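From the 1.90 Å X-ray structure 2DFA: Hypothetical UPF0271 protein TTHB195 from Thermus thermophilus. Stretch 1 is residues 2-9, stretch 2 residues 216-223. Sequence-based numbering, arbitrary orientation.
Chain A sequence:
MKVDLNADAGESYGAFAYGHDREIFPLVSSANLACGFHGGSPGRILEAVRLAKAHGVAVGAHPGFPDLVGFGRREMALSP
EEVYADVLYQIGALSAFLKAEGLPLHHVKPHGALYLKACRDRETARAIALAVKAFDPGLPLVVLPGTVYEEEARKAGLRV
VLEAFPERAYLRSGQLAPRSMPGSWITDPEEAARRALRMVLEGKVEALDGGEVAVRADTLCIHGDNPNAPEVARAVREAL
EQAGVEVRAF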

# COMPACT_ATOMS: atom_id res chain seq x y z
N LYS A 2 -37.05 -22.01 2.48
CA LYS A 2 -36.05 -21.21 1.76
C LYS A 2 -34.73 -21.06 2.51
O LYS A 2 -34.66 -21.19 3.73
N VAL A 3 -33.68 -20.77 1.75
CA VAL A 3 -32.36 -20.58 2.34
C VAL A 3 -31.52 -19.70 1.43
O VAL A 3 -31.73 -19.65 0.21
N ASP A 4 -30.57 -18.99 2.01
CA ASP A 4 -29.70 -18.13 1.24
C ASP A 4 -28.36 -18.83 0.98
O ASP A 4 -27.82 -19.50 1.86
N LEU A 5 -27.85 -18.67 -0.23
CA LEU A 5 -26.57 -19.24 -0.62
C LEU A 5 -25.65 -18.04 -0.81
O LEU A 5 -25.92 -17.18 -1.65
N ASN A 6 -24.56 -17.98 -0.04
CA ASN A 6 -23.64 -16.86 -0.16
C ASN A 6 -22.23 -17.29 -0.52
O ASN A 6 -21.79 -18.40 -0.20
N ALA A 7 -21.51 -16.41 -1.21
CA ALA A 7 -20.14 -16.68 -1.60
C ALA A 7 -19.38 -15.37 -1.63
O ALA A 7 -19.96 -14.30 -1.86
N ASP A 8 -18.07 -15.44 -1.39
CA ASP A 8 -17.25 -14.24 -1.43
C ASP A 8 -17.05 -13.89 -2.89
O ASP A 8 -17.07 -14.78 -3.75
N ALA A 9 -16.85 -12.61 -3.17
CA ALA A 9 -16.64 -12.15 -4.54
C ALA A 9 -16.01 -10.76 -4.56
O ALA A 9 -15.83 -10.13 -3.51
N ARG A 216 -28.60 -24.45 12.46
CA ARG A 216 -29.66 -23.67 11.83
C ARG A 216 -28.97 -22.81 10.79
O ARG A 216 -28.17 -21.93 11.11
N ALA A 217 -29.27 -23.09 9.53
CA ALA A 217 -28.65 -22.38 8.42
C ALA A 217 -29.52 -21.32 7.77
O ALA A 217 -30.36 -21.64 6.92
N ASP A 218 -29.34 -20.06 8.16
CA ASP A 218 -30.10 -18.98 7.55
C ASP A 218 -29.43 -18.79 6.19
O ASP A 218 -30.08 -18.45 5.19
N THR A 219 -28.13 -19.02 6.16
CA THR A 219 -27.36 -18.90 4.93
C THR A 219 -26.28 -19.98 4.88
O THR A 219 -25.76 -20.39 5.91
N LEU A 220 -25.98 -20.44 3.67
CA LEU A 220 -24.96 -21.46 3.45
C LEU A 220 -23.78 -20.84 2.71
O LEU A 220 -23.95 -20.29 1.62
N CYS A 221 -22.59 -20.94 3.29
CA CYS A 221 -21.39 -20.38 2.66
C CYS A 221 -20.75 -21.33 1.66
O CYS A 221 -20.60 -22.52 1.93
N ILE A 222 -20.37 -20.79 0.51
CA ILE A 222 -19.72 -21.57 -0.54
C ILE A 222 -18.33 -20.99 -0.80
O ILE A 222 -18.18 -19.77 -0.92
N HIS A 223 -17.33 -21.86 -0.89
CA HIS A 223 -15.96 -21.43 -1.14
C HIS A 223 -15.87 -20.47 -2.32
O HIS A 223 -15.20 -19.43 -2.25

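Two parallel strands lie side by side here, and their side chains alternate between the two faces of the sheet. Val3, Leu5, Ala7, Leu220 and Ile222 make up the apolar part of the contact.

Leu5 sits at its centre. Its CA-to-CB bond points to the face it shares with Leu220, but the end of the side chain leans nearer to the other strand. Its chi1 of -105° falls between wells, and chi2 is m. Leu5 CD1 lies 3.3 Å from Ile222 CG1, a tight apolar contact. Leu5 CD2 lies 3.8 Å from Leu220 CD1. The Leu5 side chain thus meets both Leu220 and Ile222. Leu220 is m at chi1 and t at chi2. Ile222 is m at both.

Val3 points toward the second stretch, with chi1 p. Val3 CG2 is 4.0 Å from Leu220 CG. Val3 CG2 is also 3.6 Å from the carbonyl oxygen Ala217 O. This methyl therefore fills space beside Leu220 and the backbone that precedes the strand. Farther along, Ala7 makes a lighter contact, with Ala7 CB 4.3 Å from Ile222 CB. Ala7 CB also lies 3.7 Å from the backbone oxygen Ile222 O.

Backbone hydrogen bonds hold these side chains in register. Leu220 N donates to Asp4 O at 2.7 Å, and Asn6 N donates to Leu220 O at 2.9 Å. Ile222 N then donates to Asn6 O, also at 2.9 Å. At the start of the pairing, Asp4 N reaches Asp218 O at 3.3 Å.

The other face is polar. Asp4, Asn6, Thr219 and Cys221 direct their CB atoms there. Thr219 is the hub, with chi1 t. Its hydroxyl OG1 donates to Asp4 OD1 at 2.6 Å and accepts from Asn6 ND2 at 2.8 Å. One hydroxyl thus links two side chains of the facing strand. Asp4 has chi1 t, which places its carboxylate within reach of that hydroxyl. Asn6 has chi1 p, and the end of its side chain comes nearer to the second strand. Asp4 OD2 and Asn6 OD1 find hydrogen-bond partners elsewhere in the structure. Cys221, with chi1 t, adds a looser contact: its CB is 4.0 Å from Asn6 ND2.

At the outer edge, Asp218 points away from the first stretch, with chi1 m. Its OD1 forms a salt bridge with Arg216 NE at 3.6 Å, within the second stretch. Lys2 and Arg216 are exposed and make no contact across the pair.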

# COMPACT_ATOMS: atom_id res chain seq x y z
CB LYS A 2 -36.63 -19.83 1.45
CG LYS A 2 -36.70 -18.90 2.64
CD LYS A 2 -37.49 -17.64 2.31
CE LYS A 2 -37.30 -16.55 3.36
NZ LYS A 2 -35.93 -15.95 3.30
CB VAL A 3 -31.63 -21.93 2.54
CG1 VAL A 3 -31.30 -22.56 1.21
CG2 VAL A 3 -30.36 -21.73 3.37
CB ASP A 4 -29.47 -16.81 1.98
CG ASP A 4 -28.42 -15.93 1.31
OD1 ASP A 4 -27.21 -16.13 1.57
OD2 ASP A 4 -28.80 -15.05 0.51
CB LEU A 5 -26.70 -20.01 -1.93
CG LEU A 5 -26.69 -21.54 -1.85
CD1 LEU A 5 -25.29 -22.03 -1.51
CD2 LEU A 5 -27.69 -22.01 -0.81
CB ASN A 6 -23.63 -16.04 1.14
CG ASN A 6 -22.66 -16.59 2.17
OD1 ASN A 6 -21.45 -16.40 2.07
ND2 ASN A 6 -23.20 -17.27 3.18
CB ALA A 7 -20.11 -17.34 -2.97
CB ASP A 8 -15.90 -14.47 -0.75
CG ASP A 8 -16.03 -14.98 0.67
OD1 ASP A 8 -16.96 -14.53 1.38
OD2 ASP A 8 -15.20 -15.82 1.08
CB ALA A 9 -17.96 -12.12 -5.28
CB ARG A 216 -30.37 -22.80 12.87
CG ARG A 216 -31.83 -22.49 12.52
CD ARG A 216 -32.01 -21.10 11.94
NE ARG A 216 -31.85 -20.07 12.97
CZ ARG A 216 -32.62 -19.98 14.06
NH1 ARG A 216 -33.60 -20.84 14.26
NH2 ARG A 216 -32.40 -19.01 14.94
CB ALA A 217 -28.18 -23.38 7.38
CB ASP A 218 -30.00 -17.69 8.37
CG ASP A 218 -30.70 -17.80 9.71
OD1 ASP A 218 -31.75 -18.46 9.78
OD2 ASP A 218 -30.20 -17.20 10.69
CB THR A 219 -26.70 -17.49 4.82
OG1 THR A 219 -26.01 -17.38 3.57
CG2 THR A 219 -25.71 -17.27 5.96
CB LEU A 220 -25.53 -22.60 2.61
CG LEU A 220 -26.71 -23.40 3.20
CD1 LEU A 220 -27.21 -24.39 2.16
CD2 LEU A 220 -26.26 -24.12 4.46
CB CYS A 221 -20.36 -20.01 3.72
SG CYS A 221 -18.79 -19.38 3.03
CB ILE A 222 -20.52 -21.52 -1.86
CG1 ILE A 222 -21.96 -21.97 -1.62
CG2 ILE A 222 -19.84 -22.39 -2.90
CD1 ILE A 222 -22.08 -23.34 -0.96
CB HIS A 223 -15.07 -22.65 -1.41
CG HIS A 223 -14.29 -23.11 -0.21
ND1 HIS A 223 -14.88 -23.34 1.01
CD2 HIS A 223 -12.98 -23.38 -0.06
CE1 HIS A 223 -13.96 -23.74 1.87
NE2 HIS A 223 -12.80 -23.77 1.25